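Local atomic coordinates of alcohol dehydrogenase (PDB entry 1H2B), a protein that probably oxidises alcohols with NAD+ as coenzyme, as a zinc-containing member of the alcohol dehydrogenase family. Residues K159-A164 / V331-L336; K220-K225 / E350-A355. All coordinates share one frame; numbering follows the deposited sequence.

From the N terminus, the first segment met is 159-164, which runs on from helix 157-162; the chain then enters the coenzyme-binding domain, where 220-225 begins helix 221-229. It comes back through strand 331-335 to close contact 1, a loop of 166 intervening residues, and after helix 339-347 residues 350-355 close contact 2 across 124. The order 159-164, 220-225, 331-336, 350-355 makes the two closures cross. Contact 1 packs a helix on the sheet that holds strands 331-335 and 354-358; contact 2 ties the loop leading into strand 354-358 to helix 221-229 of the Rossmann-type domain. They meet where Asp332 N lies 2.8 Å from Arg354 O, a probable hydrogen bond between parallel neighbours.

Contact 1 (K159-A164 / V331-L336); sequences KLVEMA and VDIHKL
The Glu162 carboxylate is directed away from Val331, which its CG touches; the His334 ring is met at its edge. There, in the ring plane, NE2 gives a weak hydrogen bond to Asp332 OD2 at 2.8 Å, bent to 144°; ND1 on the same ring bonds to Glu338. Across the contact the touching is apolar. Glu162 CG comes within 3.6 Å of Val331 CG2, and the two side chains lie roughly perpendicular. With CG opposite the carbonyl carbon (chi1 -82°) and the chain stretched out beyond it, Glu162 lays its methylene against the valine and carries the carboxylate away from the strand, where OE1 makes a long, weak ion pair with Arg328. One residue earlier, Val161 CG1 meets Ile333 CD1 at 4.3 Å, a looser approach; Val161 also rests on Val356 and Ile358 of the adjoining strand. Val331 and Ile333 thus turn to the helix, while the alternating Asp332 and His334 face helix 339-347, where Asp332 has a salt bridge to Arg345. Asp332 and His334 bind a third zinc in a structure of this protein, though none is bound to this chain here. The arrangement is a helix packed on the strands of the beta-alpha-beta unit 331-335, 339-347, 354-358, on the face away from helix 339-347.

Contact 2 (K220-K225 / E350-A355); sequences KEEKLK and EVLGRA. With NAJ (nicotinamide-adenine-dinucleotide (acidic form)), chain I.
At the NAD+ site, between the Rossmann-type domain and the loop leading into strand 354-358, Lys223, on the helix that follows the second strand of the parallel sheet, reaches between the coenzyme and the backbone at Val351 to Gly353. Its aliphatic stem lies along the adenosine ribose hydroxyls O3B and O2B of NAJ. The chain runs nearly extended until a turn at its last torsion (chi4 -55°) brings the ammonium group toward 350-355. NZ stands 2.7 Å from Val351 O, but the angle is too poor for a hydrogen bond. Two waters make the link instead: water 1 accepts from Lys223 NZ at 3.0 Å and also from Val351 N, and water 2 accepts from Lys223 NZ at 2.9 Å and also from Gly353 N. Each water therefore joins the buried lysine to a backbone amide. Beside this polar bridge, Leu352 CD1 packs on the helix backbone, 3.7 Å from Glu222 O. The same methyl lies 4.1 Å from Glu222 CG, and the two side chains run antiparallel, side by side. Farther along, Arg354 presents the edge of its guanidinium to the pyrophosphate: NH1 donates in plane to NAJ O1N at 2.7 Å and 159°, a contact that would offset part of the phosphate charge. Glu80 holds Arg354 NE in a salt bridge and so steadies the group. Behind the contact, Lys223 touches Asp218, whose OD2 hydrogen-bonds the coenzyme, at the end of strand 213-218. Val351 packs on Arg345 and Leu346 of helix 339-347, and Arg354 starts strand 354-358, its backbone paired with Glu330 and Asp332.

Contact 1 (K159-A164 / V331-L336)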
loop_
_atom_site.group_PDB
_atom_site.type_symbol
_atom_site.label_atom_id
_atom_site.label_comp_id
_atom_site.label_asym_id
_atom_site.label_seq_id
_atom_site.Cartn_x
_atom_site.Cartn_y
_atom_site.Cartn_z
ATOM N N LYS B 159 7.164 -22.235 -29.862
ATOM C CA LYS B 159 7.203 -21.566 -28.558
ATOM C C LYS B 159 6.361 -20.299 -28.620
ATOM O O LYS B 159 5.708 -19.941 -27.617
ATOM C CB LYS B 159 8.634 -21.222 -28.137
ATOM C CG LYS B 159 9.394 -22.416 -27.531
ATOM C CD LYS B 159 10.920 -22.436 -27.834
ATOM C CE LYS B 159 11.618 -21.072 -27.746
ATOM N NZ LYS B 159 12.565 -20.860 -28.886
ATOM N N LEU B 160 6.421 -19.598 -29.756
ATOM C CA LEU B 160 5.610 -18.359 -29.920
ATOM C C LEU B 160 4.125 -18.665 -29.738
ATOM O O LEU B 160 3.387 -17.965 -29.020
ATOM C CB LEU B 160 5.871 -17.695 -31.299
ATOM C CG LEU B 160 5.040 -16.452 -31.627
ATOM C CD1 LEU B 160 5.422 -15.334 -30.676
ATOM C CD2 LEU B 160 5.343 -16.005 -33.027
ATOM N N VAL B 161 3.670 -19.719 -30.413
ATOM C CA VAL B 161 2.258 -20.085 -30.377
ATOM C C VAL B 161 1.819 -20.474 -28.960
ATOM O O VAL B 161 0.715 -20.109 -28.510
ATOM C CB VAL B 161 2.023 -21.277 -31.352
ATOM C CG1 VAL B 161 0.631 -21.914 -31.150
ATOM C CG2 VAL B 161 2.194 -20.790 -32.795
ATOM N N GLU B 162 2.690 -21.186 -28.235
ATOM C CA GLU B 162 2.439 -21.569 -26.861
ATOM C C GLU B 162 2.317 -20.371 -25.915
ATOM O O GLU B 162 1.722 -20.485 -24.867
ATOM C CB GLU B 162 3.543 -22.533 -26.392
ATOM C CG GLU B 162 3.284 -23.970 -26.836
ATOM C CD GLU B 162 4.243 -24.971 -26.200
ATOM O OE1 GLU B 162 4.815 -24.677 -25.106
ATOM O OE2 GLU B 162 4.414 -26.057 -26.805
ATOM N N MET B 163 2.862 -19.231 -26.315
ATOM C CA MET B 163 2.748 -18.015 -25.531
ATOM C C MET B 163 1.457 -17.253 -25.808
ATOM O O MET B 163 1.195 -16.265 -25.118
ATOM C CB MET B 163 3.938 -17.104 -25.830
ATOM C CG MET B 163 5.267 -17.710 -25.262
ATOM S SD MET B 163 6.677 -16.557 -25.499
ATOM C CE MET B 163 6.432 -15.375 -24.135
ATOM N N ALA B 164 0.692 -17.642 -26.822
ATOM C CA ALA B 164 -0.459 -16.842 -27.208
ATOM C C ALA B 164 -1.386 -16.532 -26.020
ATOM O O ALA B 164 -1.807 -15.378 -25.845
ATOM C CB ALA B 164 -1.300 -17.500 -28.340
ATOM N N VAL B 331 -1.611 -25.938 -23.807
ATOM C CA VAL B 331 -2.269 -25.539 -25.044
ATOM C C VAL B 331 -2.780 -26.715 -25.863
ATOM O O VAL B 331 -2.147 -27.759 -25.947
ATOM C CB VAL B 331 -1.395 -24.559 -25.912
ATOM C CG1 VAL B 331 -1.073 -23.283 -25.119
ATOM C CG2 VAL B 331 -0.112 -25.216 -26.357
ATOM N N ASP B 332 -3.934 -26.491 -26.461
ATOM C CA ASP B 332 -4.605 -27.392 -27.373
ATOM C C ASP B 332 -4.652 -26.691 -28.760
ATOM O O ASP B 332 -5.477 -25.812 -29.010
ATOM C CB ASP B 332 -5.985 -27.656 -26.770
ATOM C CG ASP B 332 -6.834 -28.571 -27.603
ATOM O OD1 ASP B 332 -6.270 -29.458 -28.266
ATOM O OD2 ASP B 332 -8.075 -28.431 -27.685
ATOM N N ILE B 333 -3.763 -27.110 -29.671
ATOM C CA ILE B 333 -3.581 -26.402 -30.941
ATOM C C ILE B 333 -4.488 -26.950 -32.016
ATOM O O ILE B 333 -4.542 -28.182 -32.221
ATOM C CB ILE B 333 -2.122 -26.499 -31.414
ATOM C CG1 ILE B 333 -1.188 -25.867 -30.379
ATOM C CG2 ILE B 333 -1.950 -25.804 -32.766
ATOM C CD1 ILE B 333 0.258 -26.159 -30.579
ATOM N N HIS B 334 -5.192 -26.046 -32.673
ATOM C CA HIS B 334 -6.099 -26.362 -33.767
ATOM C C HIS B 334 -5.950 -25.374 -34.905
ATOM O O HIS B 334 -5.331 -24.314 -34.758
ATOM C CB HIS B 334 -7.527 -26.391 -33.259
ATOM C CG HIS B 334 -7.752 -27.472 -32.255
ATOM N ND1 HIS B 334 -7.972 -28.785 -32.623
ATOM C CD2 HIS B 334 -7.706 -27.455 -30.905
ATOM C CE1 HIS B 334 -8.088 -29.527 -31.535
ATOM N NE2 HIS B 334 -7.931 -28.744 -30.480
ATOM N N LYS B 335 -6.467 -25.734 -36.079
ATOM C CA LYS B 335 -6.440 -24.796 -37.186
ATOM C C LYS B 335 -7.537 -23.753 -37.067
ATOM O O LYS B 335 -8.593 -24.009 -36.475
ATOM C CB LYS B 335 -6.597 -25.539 -38.541
ATOM C CG LYS B 335 -5.469 -26.521 -38.856
ATOM C CD LYS B 335 -4.098 -25.865 -38.956
ATOM C CE LYS B 335 -3.525 -25.886 -40.381
ATOM N NZ LYS B 335 -2.112 -25.352 -40.444
ATOM N N LEU B 336 -7.297 -22.571 -37.646
ATOM C CA LEU B 336 -8.308 -21.514 -37.663
ATOM C C LEU B 336 -9.683 -22.037 -38.077
ATOM O O LEU B 336 -10.704 -21.689 -37.481
ATOM C CB LEU B 336 -7.870 -20.320 -38.552
ATOM C CG LEU B 336 -8.891 -19.189 -38.732
ATOM C CD1 LEU B 336 -9.265 -18.524 -37.393
ATOM C CD2 LEU B 336 -8.405 -18.113 -39.706
#

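Contact 2 (K220-K225 / E350-A355)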
loop_
_atom_site.group_PDB
_atom_site.type_symbol
_atom_site.label_atom_id
_atom_site.label_comp_id
_atom_site.label_asym_id
_atom_site.label_seq_id
_atom_site.Cartn_x
_atom_site.Cartn_y
_atom_site.Cartn_z
ATOM N N LYS B 220 -14.324 -31.148 -13.261
ATOM C CA LYS B 220 -13.918 -32.221 -14.179
ATOM C C LYS B 220 -12.665 -32.830 -13.646
ATOM O O LYS B 220 -11.699 -32.118 -13.323
ATOM C CB LYS B 220 -13.601 -31.622 -15.555
ATOM C CG LYS B 220 -14.795 -30.899 -16.205
ATOM C CD LYS B 220 -15.314 -31.705 -17.398
ATOM C CE LYS B 220 -16.850 -31.774 -17.466
ATOM N NZ LYS B 220 -17.529 -30.449 -17.449
ATOM N N GLU B 221 -12.615 -34.154 -13.604
ATOM C CA GLU B 221 -11.434 -34.816 -13.054
ATOM C C GLU B 221 -10.094 -34.446 -13.714
ATOM O O GLU B 221 -9.083 -34.263 -13.028
ATOM C CB GLU B 221 -11.646 -36.329 -13.084
ATOM C CG GLU B 221 -10.468 -37.128 -12.524
ATOM C CD GLU B 221 -9.994 -36.694 -11.128
ATOM O OE1 GLU B 221 -10.791 -36.157 -10.294
ATOM O OE2 GLU B 221 -8.790 -36.928 -10.852
ATOM N N GLU B 222 -10.091 -34.331 -15.034
ATOM C CA GLU B 222 -8.854 -34.047 -15.745
ATOM C C GLU B 222 -8.329 -32.634 -15.380
ATOM O O GLU B 222 -7.116 -32.398 -15.369
ATOM C CB GLU B 222 -9.055 -34.235 -17.249
ATOM C CG GLU B 222 -10.080 -33.322 -17.883
ATOM C CD GLU B 222 -11.549 -33.766 -17.801
ATOM O OE1 GLU B 222 -11.950 -34.757 -17.088
ATOM O OE2 GLU B 222 -12.330 -33.058 -18.487
ATOM N N LYS B 223 -9.250 -31.746 -15.020
ATOM C CA LYS B 223 -8.830 -30.373 -14.611
ATOM C C LYS B 223 -8.272 -30.329 -13.200
ATOM O O LYS B 223 -7.304 -29.571 -12.911
ATOM C CB LYS B 223 -9.972 -29.399 -14.789
ATOM C CG LYS B 223 -10.205 -29.120 -16.304
ATOM C CD LYS B 223 -11.546 -28.457 -16.533
ATOM C CE LYS B 223 -12.150 -28.674 -17.925
ATOM N NZ LYS B 223 -11.233 -28.264 -18.989
ATOM N N LEU B 224 -8.811 -31.213 -12.356
ATOM C CA LEU B 224 -8.260 -31.380 -11.014
ATOM C C LEU B 224 -6.869 -32.002 -11.022
ATOM O O LEU B 224 -5.984 -31.563 -10.271
ATOM C CB LEU B 224 -9.201 -32.157 -10.114
ATOM C CG LEU B 224 -10.636 -31.639 -9.956
ATOM C CD1 LEU B 224 -11.455 -32.569 -9.065
ATOM C CD2 LEU B 224 -10.594 -30.229 -9.377
ATOM N N LYS B 225 -6.663 -33.023 -11.864
ATOM C CA LYS B 225 -5.313 -33.547 -12.037
ATOM C C LYS B 225 -4.355 -32.497 -12.602
ATOM O O LYS B 225 -3.179 -32.433 -12.199
ATOM C CB LYS B 225 -5.370 -34.783 -12.974
ATOM C CG LYS B 225 -6.066 -35.992 -12.339
ATOM C CD LYS B 225 -6.477 -37.004 -13.415
ATOM C CE LYS B 225 -5.406 -38.020 -13.655
ATOM N NZ LYS B 225 -5.909 -39.157 -14.489
ATOM N N GLU B 350 -14.608 -29.324 -22.440
ATOM C CA GLU B 350 -13.711 -30.324 -23.019
ATOM C C GLU B 350 -12.366 -29.836 -23.531
ATOM O O GLU B 350 -11.682 -30.561 -24.265
ATOM C CB GLU B 350 -14.418 -31.091 -24.144
ATOM C CG GLU B 350 -15.736 -31.693 -23.690
ATOM C CD GLU B 350 -16.415 -32.543 -24.747
ATOM O OE1 GLU B 350 -16.146 -32.368 -25.969
ATOM O OE2 GLU B 350 -17.243 -33.383 -24.329
ATOM N N VAL B 351 -11.976 -28.614 -23.171
ATOM C CA VAL B 351 -10.651 -28.119 -23.524
ATOM C C VAL B 351 -9.797 -28.143 -22.265
ATOM O O VAL B 351 -10.106 -27.466 -21.268
ATOM C CB VAL B 351 -10.716 -26.683 -24.113
ATOM C CG1 VAL B 351 -9.321 -26.173 -24.450
ATOM C CG2 VAL B 351 -11.628 -26.661 -25.376
ATOM N N LEU B 352 -8.743 -28.937 -22.301
ATOM C CA LEU B 352 -7.774 -28.937 -21.223
ATOM C C LEU B 352 -6.799 -27.758 -21.418
ATOM O O LEU B 352 -5.968 -27.737 -22.354
ATOM C CB LEU B 352 -7.003 -30.273 -21.143
ATOM C CG LEU B 352 -6.112 -30.406 -19.894
ATOM C CD1 LEU B 352 -6.935 -30.757 -18.685
ATOM C CD2 LEU B 352 -5.082 -31.510 -20.106
ATOM N N GLY B 353 -6.891 -26.783 -20.513
ATOM C CA GLY B 353 -6.083 -25.564 -20.647
ATOM C C GLY B 353 -6.714 -24.597 -21.643
ATOM O O GLY B 353 -7.872 -24.254 -21.516
ATOM N N ARG B 354 -5.952 -24.223 -22.664
ATOM C CA ARG B 354 -6.341 -23.194 -23.616
ATOM C C ARG B 354 -6.185 -23.686 -25.029
ATOM O O ARG B 354 -5.117 -24.134 -25.401
ATOM C CB ARG B 354 -5.408 -21.998 -23.399
ATOM C CG ARG B 354 -5.804 -20.729 -24.107
ATOM C CD ARG B 354 -7.202 -20.308 -23.818
ATOM N NE ARG B 354 -7.374 -18.888 -23.616
ATOM C CZ ARG B 354 -8.375 -18.391 -22.898
ATOM N NH1 ARG B 354 -9.249 -19.205 -22.293
ATOM N NH2 ARG B 354 -8.492 -17.080 -22.782
ATOM N N ALA B 355 -7.240 -23.510 -25.815
ATOM C CA ALA B 355 -7.167 -23.800 -27.238
ATOM C C ALA B 355 -6.546 -22.605 -27.945
ATOM O O ALA B 355 -6.885 -21.447 -27.648
ATOM C CB ALA B 355 -8.532 -24.101 -27.767
HETATM P PA NAJ I . -12.748 -21.821 -19.418
HETATM O O1A NAJ I . -14.015 -22.308 -20.064
HETATM O O2A NAJ I . -11.391 -22.236 -20.011
HETATM O O5B NAJ I . -12.616 -22.315 -17.905
HETATM C C5B NAJ I . -13.739 -22.370 -17.014
HETATM C C4B NAJ I . -13.361 -23.442 -16.006
HETATM O O4B NAJ I . -14.354 -23.401 -14.962
HETATM C C3B NAJ I . -13.305 -24.852 -16.595
HETATM O O3B NAJ I . -12.098 -25.538 -16.223
HETATM C C2B NAJ I . -14.559 -25.432 -15.957
HETATM O O2B NAJ I . -14.545 -26.864 -15.839
HETATM C C1B NAJ I . -14.632 -24.743 -14.588
HETATM N N9A NAJ I . -15.950 -24.762 -13.954
HETATM C C8A NAJ I . -17.232 -24.732 -14.519
HETATM N N7A NAJ I . -18.160 -24.731 -13.524
HETATM C C5A NAJ I . -17.490 -24.769 -12.336
HETATM C C6A NAJ I . -17.894 -24.788 -11.024
HETATM N N6A NAJ I . -19.182 -24.816 -10.657
HETATM N N1A NAJ I . -16.936 -24.755 -10.044
HETATM C C2A NAJ I . -15.583 -24.778 -10.333
HETATM N N3A NAJ I . -15.197 -24.786 -11.628
HETATM C C4A NAJ I . -16.138 -24.787 -12.609
HETATM O O3 NAJ I . -12.880 -20.239 -19.337
HETATM P PN NAJ I . -11.730 -19.111 -19.434
HETATM O O1N NAJ I . -11.492 -18.752 -20.828
HETATM O O2N NAJ I . -10.595 -19.495 -18.571
HETATM O O5D NAJ I . -12.544 -17.867 -18.829
HETATM C C5D NAJ I . -12.903 -17.913 -17.450
HETATM C C4D NAJ I . -13.893 -16.797 -17.154
HETATM O O4D NAJ I . -13.170 -15.553 -17.170
HETATM C C3D NAJ I . -14.985 -16.636 -18.210
HETATM O O3D NAJ I . -16.144 -16.073 -17.570
HETATM C C2D NAJ I . -14.384 -15.597 -19.168
HETATM O O2D NAJ I . -15.309 -14.905 -19.959
HETATM C C1D NAJ I . -13.738 -14.679 -18.115
HETATM N N1N NAJ I . -12.724 -13.721 -18.555
HETATM C C2N NAJ I . -12.584 -12.604 -17.786
HETATM C C3N NAJ I . -11.602 -11.677 -18.094
HETATM C C7N NAJ I . -11.497 -10.427 -17.283
HETATM O O7N NAJ I . -10.574 -9.549 -17.714
HETATM N N7N NAJ I . -12.178 -10.167 -16.163
HETATM C C4N NAJ I . -10.697 -11.860 -19.191
HETATM C C5N NAJ I . -10.788 -13.127 -19.834
HETATM C C6N NAJ I . -11.805 -14.014 -19.538
HETATM O O HOH W 1 -12.778 -26.682 -21.005
HETATM O O HOH W 2 -8.943 -26.499 -18.438
#